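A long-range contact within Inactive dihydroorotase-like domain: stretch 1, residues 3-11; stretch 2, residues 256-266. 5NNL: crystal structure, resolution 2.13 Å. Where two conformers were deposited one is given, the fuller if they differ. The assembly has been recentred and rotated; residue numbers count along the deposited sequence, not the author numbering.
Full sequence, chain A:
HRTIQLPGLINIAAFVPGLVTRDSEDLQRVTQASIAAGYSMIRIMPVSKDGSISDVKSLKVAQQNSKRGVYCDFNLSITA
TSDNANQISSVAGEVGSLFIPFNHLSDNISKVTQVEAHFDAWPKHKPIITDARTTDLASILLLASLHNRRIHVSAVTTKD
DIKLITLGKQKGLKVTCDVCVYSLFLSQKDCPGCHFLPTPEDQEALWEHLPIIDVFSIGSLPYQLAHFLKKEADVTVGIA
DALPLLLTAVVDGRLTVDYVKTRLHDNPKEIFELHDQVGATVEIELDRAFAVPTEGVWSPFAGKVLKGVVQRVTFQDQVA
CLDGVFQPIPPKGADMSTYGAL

Stretch 1 3-11: TIQLPGLIN
Stretch 2 256-266: TVDYVKTRLHD

Residues 3-7 and 9-11 form two short strands, joined through Gly8 (phi/psi -53/135), that pack along a helix beginning at Val257. The first strand runs at 23° to the helix, N-to-C directions nearly aligned, with axes 9.5 Å apart at closest approach; the second crosses at 62° and comes within 6.1 Å. The backbones therefore converge along the contact: CA-CA distances fall from 8.7 Å for Ile4 and Val257 to 7.3 Å for Leu6 and Lys261, then to 5.2 Å for Leu9 and His265 and 5.3 Å for Ile10 and Leu264.

His265 covers the most surface. Its side chain (chi1 t, chi2 86°) directs ND1 to Gly8 O, donating a 2.8 Å hydrogen bond near the ring plane, while Pro7 lies over one face. There Pro7 CG lies 3.7 Å from the centroid of the His265 ring, only 2° off the normal, a CH-pi contact made by a C-gamma endo proline.

Leu264 contributes through both its backbone and its side chain. With phi/psi of -119/10 it departs from regular helical geometry, and its carbonyl accepts a 2.7 Å hydrogen bond from Ile10 N to Leu264 O, joining strand to helix. Leu9 (m, t) lies beside this link, its CD2 4.1 Å from Leu264 CB. Ile10, also m, t, covers the most surface from its own stretch and extends CD1 to 3.8 Å from His265 O.

Toward the helix start the contact is looser and side-chain mediated. Ile4 (p, t) points toward the helix and places CD1 3.9 Å from CG1 of Val257 (t). Leu6 (m, t) starts sideways, but its CD2 reaches 3.7 Å from Lys261 CD. The Lys261 chain (t, t, p, p) thus offers its aliphatic part to Leu6 while NZ forms a 2.8 Å salt bridge to Asp266 OD1.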

# COMPACT_ATOMS: atom_id res chain seq x y z
N THR A 3 -18.94 -6.26 -17.50
CA THR A 3 -18.07 -7.15 -16.74
C THR A 3 -16.66 -7.08 -17.31
O THR A 3 -16.47 -7.06 -18.53
CB THR A 3 -18.58 -8.60 -16.78
OG1 THR A 3 -19.81 -8.70 -16.07
CG2 THR A 3 -17.57 -9.55 -16.16
N ILE A 4 -15.67 -7.07 -16.42
CA ILE A 4 -14.27 -7.05 -16.80
C ILE A 4 -13.52 -8.13 -16.02
O ILE A 4 -13.83 -8.39 -14.85
CB ILE A 4 -13.63 -5.66 -16.57
CG1 ILE A 4 -13.70 -5.27 -15.09
CG2 ILE A 4 -14.32 -4.62 -17.45
CD1 ILE A 4 -12.94 -4.00 -14.74
N GLN A 5 -12.56 -8.77 -16.68
CA GLN A 5 -11.72 -9.78 -16.06
C GLN A 5 -10.34 -9.17 -15.79
O GLN A 5 -9.68 -8.71 -16.73
CB GLN A 5 -11.60 -11.01 -16.95
CG GLN A 5 -12.73 -12.02 -16.79
CD GLN A 5 -12.91 -12.89 -18.02
OE1 GLN A 5 -12.01 -13.66 -18.39
NE2 GLN A 5 -14.06 -12.78 -18.66
N LEU A 6 -9.93 -9.17 -14.53
CA LEU A 6 -8.63 -8.66 -14.15
C LEU A 6 -7.80 -9.76 -13.51
O LEU A 6 -8.35 -10.71 -12.94
CB LEU A 6 -8.76 -7.50 -13.16
CG LEU A 6 -9.41 -6.22 -13.68
CD1 LEU A 6 -9.57 -5.20 -12.57
CD2 LEU A 6 -8.59 -5.63 -14.82
N PRO A 7 -6.48 -9.68 -13.59
CA PRO A 7 -5.64 -10.57 -12.79
C PRO A 7 -5.73 -10.20 -11.32
O PRO A 7 -6.26 -9.15 -10.94
CB PRO A 7 -4.24 -10.34 -13.34
CG PRO A 7 -4.27 -8.93 -13.83
CD PRO A 7 -5.67 -8.68 -14.32
N GLY A 8 -5.21 -11.09 -10.48
CA GLY A 8 -5.12 -10.80 -9.06
C GLY A 8 -4.42 -9.47 -8.85
O GLY A 8 -3.40 -9.20 -9.48
N LEU A 9 -4.96 -8.63 -7.97
CA LEU A 9 -4.44 -7.28 -7.80
C LEU A 9 -3.45 -7.22 -6.64
O LEU A 9 -3.33 -8.15 -5.84
CB LEU A 9 -5.59 -6.29 -7.59
CG LEU A 9 -6.59 -6.17 -8.75
CD1 LEU A 9 -7.72 -5.22 -8.39
CD2 LEU A 9 -5.90 -5.73 -10.04
N ILE A 10 -2.74 -6.10 -6.57
CA ILE A 10 -1.60 -5.94 -5.68
C ILE A 10 -1.77 -4.65 -4.89
O ILE A 10 -1.98 -3.58 -5.47
CB ILE A 10 -0.28 -5.93 -6.46
CG1 ILE A 10 -0.11 -7.25 -7.22
CG2 ILE A 10 0.90 -5.70 -5.51
CD1 ILE A 10 1.12 -7.31 -8.12
N ASN A 11 -1.70 -4.76 -3.56
CA ASN A 11 -1.66 -3.60 -2.67
C ASN A 11 -0.28 -3.56 -2.03
O ASN A 11 0.05 -4.42 -1.20
CB ASN A 11 -2.75 -3.68 -1.61
CG ASN A 11 -2.64 -2.55 -0.59
OD1 ASN A 11 -2.13 -1.48 -0.89
ND2 ASN A 11 -3.11 -2.80 0.62
N THR A 256 -9.52 5.20 -16.68
CA THR A 256 -9.73 4.06 -17.57
C THR A 256 -9.42 2.77 -16.82
O THR A 256 -8.64 2.75 -15.87
CB THR A 256 -8.85 4.15 -18.82
OG1 THR A 256 -7.47 4.06 -18.46
CG2 THR A 256 -9.11 5.46 -19.57
N VAL A 257 -10.04 1.68 -17.28
CA VAL A 257 -9.81 0.39 -16.66
C VAL A 257 -8.33 0.04 -16.70
O VAL A 257 -7.77 -0.46 -15.72
CB VAL A 257 -10.67 -0.69 -17.34
CG1 VAL A 257 -10.31 -2.09 -16.83
CG2 VAL A 257 -12.13 -0.41 -17.10
N ASP A 258 -7.67 0.29 -17.83
CA ASP A 258 -6.26 -0.08 -17.96
C ASP A 258 -5.39 0.71 -17.00
O ASP A 258 -4.43 0.17 -16.43
CB ASP A 258 -5.78 0.11 -19.39
CG ASP A 258 -4.39 -0.44 -19.61
OD1 ASP A 258 -4.23 -1.68 -19.57
OD2 ASP A 258 -3.45 0.35 -19.80
N TYR A 259 -5.68 2.00 -16.81
CA TYR A 259 -4.95 2.77 -15.82
C TYR A 259 -5.07 2.13 -14.44
O TYR A 259 -4.07 1.89 -13.76
CB TYR A 259 -5.45 4.22 -15.78
CG TYR A 259 -4.63 5.08 -14.85
CD1 TYR A 259 -4.91 5.14 -13.50
CD2 TYR A 259 -3.56 5.83 -15.34
CE1 TYR A 259 -4.16 5.92 -12.64
CE2 TYR A 259 -2.80 6.61 -14.49
CZ TYR A 259 -3.10 6.65 -13.14
OH TYR A 259 -2.36 7.43 -12.28
N VAL A 260 -6.30 1.83 -14.03
CA VAL A 260 -6.51 1.17 -12.74
C VAL A 260 -5.75 -0.14 -12.68
O VAL A 260 -5.09 -0.45 -11.67
CB VAL A 260 -8.02 0.97 -12.50
CG1 VAL A 260 -8.26 0.19 -11.23
CG2 VAL A 260 -8.72 2.32 -12.45
N LYS A 261 -5.82 -0.94 -13.75
CA LYS A 261 -5.13 -2.23 -13.75
C LYS A 261 -3.62 -2.04 -13.60
O LYS A 261 -2.98 -2.71 -12.78
CB LYS A 261 -5.44 -3.01 -15.02
CG LYS A 261 -4.87 -4.42 -15.01
CD LYS A 261 -5.23 -5.22 -16.25
CE LYS A 261 -4.27 -4.96 -17.40
NZ LYS A 261 -2.94 -5.59 -17.19
N THR A 262 -3.04 -1.13 -14.38
CA THR A 262 -1.60 -0.92 -14.30
C THR A 262 -1.19 -0.41 -12.92
O THR A 262 -0.12 -0.77 -12.41
CB THR A 262 -1.13 0.06 -15.37
OG1 THR A 262 -1.87 1.28 -15.27
CG2 THR A 262 -1.30 -0.52 -16.77
N ARG A 263 -2.03 0.42 -12.29
CA ARG A 263 -1.69 0.98 -10.99
C ARG A 263 -1.92 -0.00 -9.84
O ARG A 263 -1.39 0.23 -8.74
CB ARG A 263 -2.49 2.26 -10.75
CG ARG A 263 -1.77 3.52 -11.20
CD ARG A 263 -1.28 3.42 -12.64
NE ARG A 263 -0.43 4.55 -13.01
CZ ARG A 263 0.06 4.75 -14.22
NH1 ARG A 263 -0.22 3.91 -15.20
NH2 ARG A 263 0.83 5.80 -14.46
N LEU A 264 -2.66 -1.08 -10.06
CA LEU A 264 -2.91 -2.09 -9.03
C LEU A 264 -2.38 -3.46 -9.41
O LEU A 264 -2.68 -4.44 -8.72
CB LEU A 264 -4.41 -2.16 -8.72
CG LEU A 264 -4.98 -0.98 -7.93
CD1 LEU A 264 -6.49 -1.12 -7.75
CD2 LEU A 264 -4.30 -0.84 -6.56
N HIS A 265 -1.60 -3.57 -10.49
CA HIS A 265 -1.00 -4.84 -10.86
C HIS A 265 0.31 -4.66 -11.61
O HIS A 265 1.38 -4.91 -11.05
CB HIS A 265 -1.97 -5.68 -11.70
CG HIS A 265 -1.42 -7.02 -12.06
ND1 HIS A 265 -1.54 -8.12 -11.23
CD2 HIS A 265 -0.72 -7.44 -13.14
CE1 HIS A 265 -0.95 -9.16 -11.79
NE2 HIS A 265 -0.45 -8.78 -12.95
N ASP A 266 0.25 -4.23 -12.88
CA ASP A 266 1.43 -4.20 -13.73
C ASP A 266 2.58 -3.41 -13.09
O ASP A 266 3.69 -3.92 -12.92
CB ASP A 266 1.08 -3.60 -15.09
CG ASP A 266 0.06 -4.43 -15.83
OD1 ASP A 266 -1.14 -4.34 -15.51
OD2 ASP A 266 0.46 -5.18 -16.75